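Local atomic coordinates of 11S globulin isoform 1 (Cocos nucifera, PDB entry 5WPW), a protein that is a hexameric 11S globulin of coconut seeds that probably serves as a nutrient store and is a potential food allergen. Residues S19-T24 with R209-R214; R43-P48 with E131-V135; Q155-R161 with I175-L180. The protein carries 2 engineered substitutions. One frame throughout, in Å; residues are numbered along the deposited sequence.

Contact 1. Residues S19-T24 with R209-R214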
loop_
_atom_site.group_PDB
_atom_site.type_symbol
_atom_site.label_atom_id
_atom_site.label_comp_id
_atom_site.label_asym_id
_atom_site.label_seq_id
_atom_site.Cartn_x
_atom_site.Cartn_y
_atom_site.Cartn_z
ATOM N N SER A 19 42.616 -15.427 3.601
ATOM C CA SER A 19 43.088 -14.126 3.169
ATOM C C SER A 19 44.175 -13.643 4.130
ATOM O O SER A 19 44.488 -14.295 5.128
ATOM C CB SER A 19 41.924 -13.130 3.102
ATOM O OG SER A 19 41.020 -13.434 2.053
ATOM N N GLU A 20 44.724 -12.465 3.818
ATOM C CA GLU A 20 45.806 -11.887 4.608
ATOM C C GLU A 20 45.383 -11.630 6.049
ATOM O O GLU A 20 46.128 -11.945 6.985
ATOM C CB GLU A 20 46.277 -10.593 3.944
ATOM C CG GLU A 20 47.425 -9.889 4.630
ATOM C CD GLU A 20 47.839 -8.632 3.888
ATOM O OE1 GLU A 20 47.061 -7.647 3.880
ATOM O OE2 GLU A 20 48.943 -8.631 3.303
ATOM N N ALA A 21 44.184 -11.068 6.254
ATOM C CA ALA A 21 43.734 -10.642 7.577
ATOM C C ALA A 21 42.438 -11.330 8.002
ATOM O O ALA A 21 41.660 -10.767 8.775
ATOM C CB ALA A 21 43.565 -9.125 7.630
ATOM N N GLY A 22 42.197 -12.538 7.506
ATOM C CA GLY A 22 41.027 -13.287 7.911
ATOM C C GLY A 22 40.815 -14.478 7.001
ATOM O O GLY A 22 41.631 -14.758 6.117
ATOM N N VAL A 23 39.708 -15.193 7.257
ATOM C CA VAL A 23 39.296 -16.373 6.502
ATOM C C VAL A 23 37.788 -16.329 6.254
ATOM O O VAL A 23 37.009 -15.806 7.066
ATOM C CB VAL A 23 39.646 -17.711 7.208
ATOM C CG1 VAL A 23 41.052 -17.687 7.790
ATOM C CG2 VAL A 23 38.629 -18.053 8.274
ATOM N N THR A 24 37.384 -16.912 5.125
ATOM C CA THR A 24 35.982 -17.038 4.723
ATOM C C THR A 24 35.646 -18.512 4.555
ATOM O O THR A 24 36.256 -19.195 3.726
ATOM C CB THR A 24 35.714 -16.287 3.414
ATOM O OG1 THR A 24 36.161 -14.927 3.536
ATOM C CG2 THR A 24 34.225 -16.298 3.090
ATOM N N ARG A 209 46.479 -10.649 -1.434
ATOM C CA ARG A 209 45.896 -10.563 -0.103
ATOM C C ARG A 209 44.525 -11.230 0.011
ATOM O O ARG A 209 44.131 -11.610 1.118
ATOM C CB ARG A 209 45.784 -9.098 0.320
ATOM C CG ARG A 209 47.083 -8.305 0.202
ATOM C CD ARG A 209 46.855 -6.818 0.475
ATOM N NE ARG A 209 46.046 -6.184 -0.566
ATOM C CZ ARG A 209 45.447 -5.007 -0.421
ATOM N NH1 ARG A 209 45.573 -4.340 0.717
ATOM N NH2 ARG A 209 44.726 -4.491 -1.413
ATOM N N GLY A 210 43.789 -11.390 -1.084
ATOM C CA GLY A 210 42.418 -11.871 -0.937
ATOM C C GLY A 210 41.464 -10.735 -0.594
ATOM O O GLY A 210 41.790 -9.548 -0.755
ATOM N N GLU A 211 40.270 -11.096 -0.098
ATOM C CA GLU A 211 39.225 -10.102 0.138
ATOM C C GLU A 211 39.197 -9.563 1.569
ATOM O O GLU A 211 38.401 -8.664 1.864
ATOM C CB GLU A 211 37.852 -10.683 -0.227
ATOM C CG GLU A 211 37.461 -11.858 0.608
ATOM C CD GLU A 211 35.957 -12.101 0.590
ATOM O OE1 GLU A 211 35.195 -11.177 0.211
ATOM O OE2 GLU A 211 35.543 -13.216 0.974
ATOM N N ILE A 212 40.039 -10.068 2.463
ATOM C CA ILE A 212 40.225 -9.480 3.778
ATOM C C ILE A 212 41.706 -9.140 3.898
ATOM O O ILE A 212 42.544 -10.046 3.940
ATOM C CB ILE A 212 39.787 -10.417 4.906
ATOM C CG1 ILE A 212 38.362 -10.930 4.649
ATOM C CG2 ILE A 212 39.902 -9.700 6.233
ATOM C CD1 ILE A 212 37.987 -12.142 5.512
ATOM N N VAL A 213 42.024 -7.846 3.944
ATOM C CA VAL A 213 43.402 -7.357 3.869
ATOM C C VAL A 213 43.760 -6.606 5.145
ATOM O O VAL A 213 42.885 -6.092 5.852
ATOM C CB VAL A 213 43.607 -6.466 2.619
ATOM C CG1 VAL A 213 43.042 -7.160 1.404
ATOM C CG2 VAL A 213 42.997 -5.049 2.809
ATOM N N ARG A 214 45.062 -6.538 5.447
ATOM C CA ARG A 214 45.525 -5.896 6.670
ATOM C C ARG A 214 45.746 -4.407 6.425
ATOM O O ARG A 214 46.407 -4.021 5.455
ATOM C CB ARG A 214 46.816 -6.559 7.171
ATOM C CG ARG A 214 47.237 -6.182 8.599
ATOM C CD ARG A 214 46.537 -7.017 9.707
ATOM N NE ARG A 214 46.739 -8.467 9.581
ATOM C CZ ARG A 214 46.442 -9.365 10.523
ATOM N NH1 ARG A 214 45.933 -8.976 11.696
ATOM N NH2 ARG A 214 46.659 -10.658 10.296
HETATM O O HOH W 1 47.520 -5.024 3.255
#

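Contact 2. Residues R43-P48 with E131-V135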
loop_
_atom_site.group_PDB
_atom_site.type_symbol
_atom_site.label_atom_id
_atom_site.label_comp_id
_atom_site.label_asym_id
_atom_site.label_seq_id
_atom_site.Cartn_x
_atom_site.Cartn_y
_atom_site.Cartn_z
ATOM N N ARG A 43 30.557 -17.968 6.462
ATOM C CA ARG A 43 31.084 -17.478 7.723
ATOM C C ARG A 43 32.421 -16.803 7.451
ATOM O O ARG A 43 33.249 -17.340 6.716
ATOM C CB ARG A 43 31.270 -18.611 8.746
ATOM C CG ARG A 43 31.764 -18.102 10.103
ATOM C CD ARG A 43 32.386 -19.206 10.948
ATOM N NE ARG A 43 31.388 -20.192 11.336
ATOM C CZ ARG A 43 31.600 -21.501 11.352
ATOM N NH1 ARG A 43 32.786 -21.978 11.000
ATOM N NH2 ARG A 43 30.622 -22.335 11.701
ATOM N N ARG A 44 32.625 -15.632 8.037
ATOM C CA ARG A 44 33.882 -14.909 7.913
ATOM C C ARG A 44 34.495 -14.634 9.276
ATOM O O ARG A 44 33.788 -14.301 10.236
ATOM C CB ARG A 44 33.697 -13.582 7.201
ATOM C CG ARG A 44 34.076 -13.612 5.788
ATOM C CD ARG A 44 34.167 -12.212 5.287
ATOM N NE ARG A 44 33.012 -11.863 4.481
ATOM C CZ ARG A 44 32.887 -12.177 3.199
ATOM N NH1 ARG A 44 31.804 -11.818 2.535
ATOM N NH2 ARG A 44 33.851 -12.846 2.588
ATOM N N VAL A 45 35.820 -14.741 9.349
ATOM C CA VAL A 45 36.578 -14.278 10.501
ATOM C C VAL A 45 37.515 -13.184 10.014
ATOM O O VAL A 45 38.278 -13.395 9.066
ATOM C CB VAL A 45 37.367 -15.418 11.172
ATOM C CG1 VAL A 45 38.289 -14.849 12.227
ATOM C CG2 VAL A 45 36.425 -16.388 11.810
ATOM N N ILE A 46 37.443 -12.019 10.647
ATOM C CA ILE A 46 38.208 -10.845 10.248
ATOM C C ILE A 46 39.090 -10.477 11.430
ATOM O O ILE A 46 38.598 -9.982 12.454
ATOM C CB ILE A 46 37.305 -9.664 9.841
ATOM C CG1 ILE A 46 36.383 -10.044 8.682
ATOM C CG2 ILE A 46 38.128 -8.445 9.467
ATOM C CD1 ILE A 46 35.355 -8.964 8.380
ATOM N N GLU A 47 40.402 -10.714 11.286
ATOM C CA GLU A 47 41.337 -10.387 12.343
ATOM C C GLU A 47 41.293 -8.897 12.629
ATOM O O GLU A 47 40.820 -8.111 11.801
ATOM C CB GLU A 47 42.762 -10.797 11.963
ATOM C CG GLU A 47 42.899 -12.198 11.410
ATOM C CD GLU A 47 42.392 -13.243 12.372
ATOM O OE1 GLU A 47 41.984 -14.326 11.892
ATOM O OE2 GLU A 47 42.403 -12.982 13.598
ATOM N N PRO A 48 41.767 -8.488 13.803
ATOM C CA PRO A 48 41.896 -7.057 14.080
ATOM C C PRO A 48 42.703 -6.362 12.991
ATOM O O PRO A 48 43.636 -6.934 12.419
ATOM C CB PRO A 48 42.602 -7.022 15.440
ATOM C CG PRO A 48 42.210 -8.307 16.082
ATOM C CD PRO A 48 42.088 -9.315 14.983
ATOM N N GLU A 131 40.200 -5.425 19.084
ATOM C CA GLU A 131 41.380 -6.270 19.190
ATOM C C GLU A 131 41.059 -7.755 19.182
ATOM O O GLU A 131 41.987 -8.573 19.147
ATOM C CB GLU A 131 42.189 -5.923 20.445
ATOM C CG GLU A 131 43.689 -6.101 20.240
ATOM C CD GLU A 131 44.321 -4.988 19.405
ATOM O OE1 GLU A 131 45.017 -5.306 18.415
ATOM O OE2 GLU A 131 44.130 -3.793 19.746
ATOM N N ASN A 132 39.795 -8.119 19.206
ATOM C CA ASN A 132 39.412 -9.501 19.022
ATOM C C ASN A 132 38.906 -9.713 17.596
ATOM O O ASN A 132 38.456 -8.764 16.946
ATOM C CB ASN A 132 38.328 -9.885 20.034
ATOM C CG ASN A 132 36.995 -9.198 19.764
ATOM O OD1 ASN A 132 36.034 -9.846 19.354
ATOM N ND2 ASN A 132 36.933 -7.881 19.990
ATOM N N PRO A 133 38.990 -10.923 17.051
ATOM C CA PRO A 133 38.504 -11.137 15.686
ATOM C C PRO A 133 36.990 -10.975 15.608
ATOM O O PRO A 133 36.260 -11.250 16.562
ATOM C CB PRO A 133 38.927 -12.582 15.374
ATOM C CG PRO A 133 39.915 -12.960 16.475
ATOM C CD PRO A 133 39.499 -12.164 17.657
ATOM N N VAL A 134 36.528 -10.500 14.464
ATOM C CA VAL A 134 35.100 -10.479 14.158
ATOM C C VAL A 134 34.745 -11.805 13.508
ATOM O O VAL A 134 35.479 -12.313 12.655
ATOM C CB VAL A 134 34.744 -9.290 13.240
ATOM C CG1 VAL A 134 33.337 -9.457 12.653
ATOM C CG2 VAL A 134 34.877 -7.967 13.995
ATOM N N VAL A 135 33.640 -12.401 13.936
ATOM C CA VAL A 135 33.098 -13.581 13.289
ATOM C C VAL A 135 31.689 -13.220 12.828
ATOM O O VAL A 135 30.830 -12.872 13.651
ATOM C CB VAL A 135 33.100 -14.801 14.222
ATOM C CG1 VAL A 135 32.639 -16.027 13.464
ATOM C CG2 VAL A 135 34.523 -15.040 14.770
#

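Contact 3. Residues Q155-R161 with I175-L180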
loop_
_atom_site.group_PDB
_atom_site.type_symbol
_atom_site.label_atom_id
_atom_site.label_comp_id
_atom_site.label_asym_id
_atom_site.label_seq_id
_atom_site.Cartn_x
_atom_site.Cartn_y
_atom_site.Cartn_z
ATOM N N GLN A 155 29.181 -12.816 -6.341
ATOM C CA GLN A 155 29.820 -11.683 -5.687
ATOM C C GLN A 155 30.689 -10.918 -6.680
ATOM O O GLN A 155 31.506 -11.517 -7.383
ATOM C CB GLN A 155 30.674 -12.146 -4.501
ATOM C CG GLN A 155 30.889 -11.081 -3.447
ATOM C CD GLN A 155 32.216 -11.223 -2.721
ATOM O OE1 GLN A 155 33.103 -11.952 -3.164
ATOM N NE2 GLN A 155 32.359 -10.525 -1.607
ATOM N N PHE A 156 30.510 -9.597 -6.715
ATOM C CA PHE A 156 31.194 -8.691 -7.630
ATOM C C PHE A 156 32.118 -7.821 -6.796
ATOM O O PHE A 156 31.653 -6.916 -6.101
ATOM C CB PHE A 156 30.201 -7.819 -8.405
ATOM C CG PHE A 156 29.243 -8.593 -9.296
ATOM C CD1 PHE A 156 28.229 -9.359 -8.755
ATOM C CD2 PHE A 156 29.358 -8.527 -10.684
ATOM C CE1 PHE A 156 27.337 -10.054 -9.597
ATOM C CE2 PHE A 156 28.484 -9.202 -11.517
ATOM C CZ PHE A 156 27.474 -9.971 -10.979
ATOM N N LEU A 157 33.417 -8.088 -6.862
ATOM C CA LEU A 157 34.392 -7.307 -6.106
ATOM C C LEU A 157 34.620 -5.964 -6.782
ATOM O O LEU A 157 34.811 -5.902 -7.995
ATOM C CB LEU A 157 35.720 -8.054 -6.004
ATOM C CG LEU A 157 35.691 -9.366 -5.257
ATOM C CD1 LEU A 157 36.862 -10.212 -5.724
ATOM C CD2 LEU A 157 35.770 -9.083 -3.771
ATOM N N LEU A 158 34.579 -4.883 -5.999
ATOM C CA LEU A 158 34.980 -3.588 -6.534
ATOM C C LEU A 158 36.496 -3.414 -6.488
ATOM O O LEU A 158 37.053 -2.615 -7.249
ATOM C CB LEU A 158 34.303 -2.453 -5.753
ATOM C CG LEU A 158 32.811 -2.147 -5.948
ATOM C CD1 LEU A 158 32.478 -0.749 -5.414
ATOM C CD2 LEU A 158 32.402 -2.288 -7.386
ATOM N N ALA A 159 37.172 -4.143 -5.613
ATOM C CA ALA A 159 38.618 -4.087 -5.523
ATOM C C ALA A 159 39.122 -5.460 -5.126
ATOM O O ALA A 159 38.399 -6.231 -4.491
ATOM C CB ALA A 159 39.062 -3.036 -4.512
ATOM N N GLY A 160 40.361 -5.764 -5.503
ATOM C CA GLY A 160 41.014 -6.970 -5.028
ATOM C C GLY A 160 40.782 -8.197 -5.890
ATOM O O GLY A 160 40.395 -8.129 -7.057
ATOM N N ARG A 161 41.069 -9.354 -5.283
ATOM C CA ARG A 161 40.984 -10.673 -5.900
ATOM C C ARG A 161 40.729 -11.691 -4.800
ATOM O O ARG A 161 41.042 -11.450 -3.633
ATOM C CB ARG A 161 42.267 -11.068 -6.651
ATOM C CG ARG A 161 42.730 -10.128 -7.752
ATOM C CD ARG A 161 44.169 -10.443 -8.156
ATOM N NE ARG A 161 44.281 -11.577 -9.070
ATOM C CZ ARG A 161 45.208 -12.526 -8.966
ATOM N NH1 ARG A 161 46.096 -12.477 -7.978
ATOM N NH2 ARG A 161 45.248 -13.522 -9.843
ATOM N N ILE A 175 40.832 -17.894 -9.248
ATOM C CA ILE A 175 40.894 -16.607 -8.561
ATOM C C ILE A 175 39.955 -15.635 -9.264
ATOM O O ILE A 175 40.108 -15.370 -10.462
ATOM C CB ILE A 175 42.323 -16.037 -8.495
ATOM C CG1 ILE A 175 43.200 -16.903 -7.586
ATOM C CG2 ILE A 175 42.298 -14.611 -7.961
ATOM C CD1 ILE A 175 44.385 -16.169 -6.953
ATOM N N LYS A 176 38.992 -15.102 -8.514
ATOM C CA LYS A 176 38.017 -14.152 -9.034
ATOM C C LYS A 176 38.595 -12.742 -9.003
ATOM O O LYS A 176 39.059 -12.276 -7.958
ATOM C CB LYS A 176 36.730 -14.235 -8.209
ATOM C CG LYS A 176 35.962 -12.932 -8.015
ATOM C CD LYS A 176 35.020 -13.049 -6.819
ATOM C CE LYS A 176 34.035 -14.211 -6.979
ATOM N NZ LYS A 176 32.948 -13.902 -7.956
ATOM N N GLU A 177 38.564 -12.067 -10.151
ATOM C CA GLU A 177 39.080 -10.713 -10.276
ATOM C C GLU A 177 37.999 -9.687 -9.941
ATOM O O GLU A 177 36.804 -9.983 -9.936
ATOM C CB GLU A 177 39.610 -10.475 -11.691
ATOM C CG GLU A 177 40.709 -11.436 -12.132
ATOM C CD GLU A 177 42.072 -11.017 -11.611
ATOM O OE1 GLU A 177 42.157 -9.949 -10.972
ATOM O OE2 GLU A 177 43.060 -11.744 -11.845
ATOM N N ASN A 178 38.434 -8.467 -9.652
ATOM C CA ASN A 178 37.474 -7.405 -9.432
ATOM C C ASN A 178 36.931 -6.925 -10.774
ATOM O O ASN A 178 37.511 -7.174 -11.831
ATOM C CB ASN A 178 38.106 -6.264 -8.646
ATOM C CG ASN A 178 39.027 -5.424 -9.484
ATOM O OD1 ASN A 178 38.605 -4.438 -10.082
ATOM N ND2 ASN A 178 40.294 -5.805 -9.534
ATOM N N ILE A 179 35.784 -6.248 -10.725
ATOM C CA ILE A 179 35.066 -5.945 -11.961
ATOM C C ILE A 179 35.842 -4.971 -12.829
ATOM O O ILE A 179 35.718 -4.999 -14.061
ATOM C CB ILE A 179 33.676 -5.398 -11.627
ATOM C CG1 ILE A 179 33.818 -4.266 -10.630
ATOM C CG2 ILE A 179 32.836 -6.516 -11.032
ATOM C CD1 ILE A 179 32.705 -3.259 -10.699
ATOM N N LEU A 180 36.635 -4.085 -12.220
ATOM C CA LEU A 180 37.419 -3.142 -13.017
ATOM C C LEU A 180 38.446 -3.859 -13.885
ATOM O O LEU A 180 38.821 -3.348 -14.948
ATOM C CB LEU A 180 38.105 -2.124 -12.115
ATOM C CG LEU A 180 37.188 -1.351 -11.164
ATOM C CD1 LEU A 180 38.009 -0.337 -10.374
ATOM C CD2 LEU A 180 36.036 -0.679 -11.925
HETATM O O HOH W 2 30.617 -15.222 -7.993
HETATM O O HOH W 3 34.501 -9.789 -8.898
#

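Contact 1. Residues S19-T24 with R209-R214
Glu20 lies across both ends of the segment 209-214, a worked example of one carboxylate tying a tight turn to a strand of another sheet. The turn joins edge strand 15-19 to its neighbour 22-26 at the start of the N-terminal cupin domain and is closed by Ser19 N bonding to Gly22 O. Strand 212-214 belongs with strand 50-57 in the other sheet of that domain.

The side chain of Glu20 starts with CB 3.7 Å from Arg209 O. CG stands opposite the backbone N (chi1 -179°), and the chain stays extended, which carries CD between Arg209 CG and Arg214 N. OE1 accepts a nearly straight bond from Arg214 N at 2.8 Å, met on the anti side of the carboxylate. Glu20 OE1 also accepts a hydrogen bond from a water at 2.7 Å, which donates to Arg214 O as well and accepts from Arg209 NH1. The other oxygen, Glu20 OE2, turns instead to the aliphatic part of Arg209, 3.6 Å from Arg209 CG.

Behind this, Glu20 N bonds to Arg209 O at 2.9 Å, and Ala21 N reaches Ile212 O at 3.0 Å from above the carbonyl plane. Ala21 CB packs 4.0 Å from Ile212 CG2 and also lies under one face of the Arg214 guanidinium.

Neither arginine salt-bridges Glu20: Arg209 is held by Asp207 and by Asn391 of the second subunit, while Arg214 has a weak bond to Pro48 O. The carboxylate therefore serves chiefly as an acceptor for a strand N-H and a water, with the nearby positive charges probably favouring its ionised form.

Contact 2. Residues R43-P48 with E131-V135
Ile46 and Val134 form a hydrogen-bonded antiparallel pair in the larger sheet of the N-terminal cupin domain, where strand 40-46 lies between strands 22-26 and 134-140. The example illustrates how a sheet pairing can run out past its last bridge into contacts made mainly by prolines.

The backbone bonds come first. Ile46 N donates to Val134 O at 2.8 Å, and Val134 N returns the bond to Ile46 O at 2.9 Å. Asn128 adds a side-chain donor to Ile46 O, so that this carbonyl is gripped twice. Weaker CA-H...O contacts flank the pair: Val135 CA lies 3.2 Å from Arg44 O, and Val45 CA comes similarly close to Val134 O.

Apolar contacts divide between the two faces of the sheet. On one, Val45 and Val135 lie side by side and point the same way, their CG2 methyls 3.8 Å apart. The other methyl of Val45, CG1, is placed opposite the backbone N (chi1 172°) and leans on Pro133 CB at 3.9 Å. Arg43 extends this row, its CG passing 4.0 Å from Val135 CG1 before the chain bends off toward weak polar partners on Asp25 and Tyr312. On the opposite face, Ile46 and Val134 meet through their CB atoms and continue toward the interior, where Ile46 also touches Ile212.

Mixed contacts finish the pairing beyond the strand ends. The side chain of Glu47 starts off away from the other segment, but its bend at chi2 brings OE2 back, 3.8 Å from Pro133 CG. Beyond it the ring of Pro48 points toward the segment 131-135, with CG resting 3.1 Å from Glu131 O.

Contact 3. Residues Q155-R161 with I175-L180
Leu157 and Ile179 fix the dense side of this contact, a worked example of a strand end clasped by the chain that returns to it. Ile179 N meets Leu157 O at 2.9 Å, nearly along the C=O axis. The side chain of Ile179 packs beyond the oxygen of the same carbonyl, with CG1 3.3 Å from Leu157 O. Its CG2 lies at the edge of the Phe156 ring, while Ile179 CD1 presses unusually tightly on Leu158 CD2, 3.5 Å away. Tyr393 and Trp303 of the second subunit pack onto this end.

Lys176 forms the middle. Its CD rests 3.6 Å from Leu157 CD1, and bends at chi3 and chi4 swing NZ to Gln155 O at 2.8 Å, in the carbonyl plane. A water and Asp325 O of the second subunit also receive this ammonium.

The looser, more exposed end holds the salt bridge of Arg161 and Glu177, which lie alongside each other. Arg161 NE finds Glu177 OE2 at 3.0 Å from above the carboxylate plane, and the NH2 bond is weak. Ile175 CG2 covers one guanidinium face, and Asp207 O takes NH1. Charge thus pairs within the chain at the more open end, whereas the ammonium of Lys176 uses neutral carbonyls of both subunits, together with a water.

Overall arrangement
All three contacts belong to the N-terminal cupin half, with contacts 2 and 3 nested in series inside the loop closed by contact 1. Contact 2 is regular pairing within one sheet and is touched by no other chain of the hexamer. Contact 1, also partly buried, bridges that sheet to the other one; it touches contact 2 through the probable backbone bond between Val23 and Val45. Contact 3 is the most buried although it lies farthest from the centre; the second subunit covers much of it and also reaches contact 1 at Arg209 and Val213. Their chemistry differs: backbone bonds and apolar rows in contact 2, a carboxylate with a water in contact 1, and in contact 3 a salt bridge beside a lysine shared between subunits.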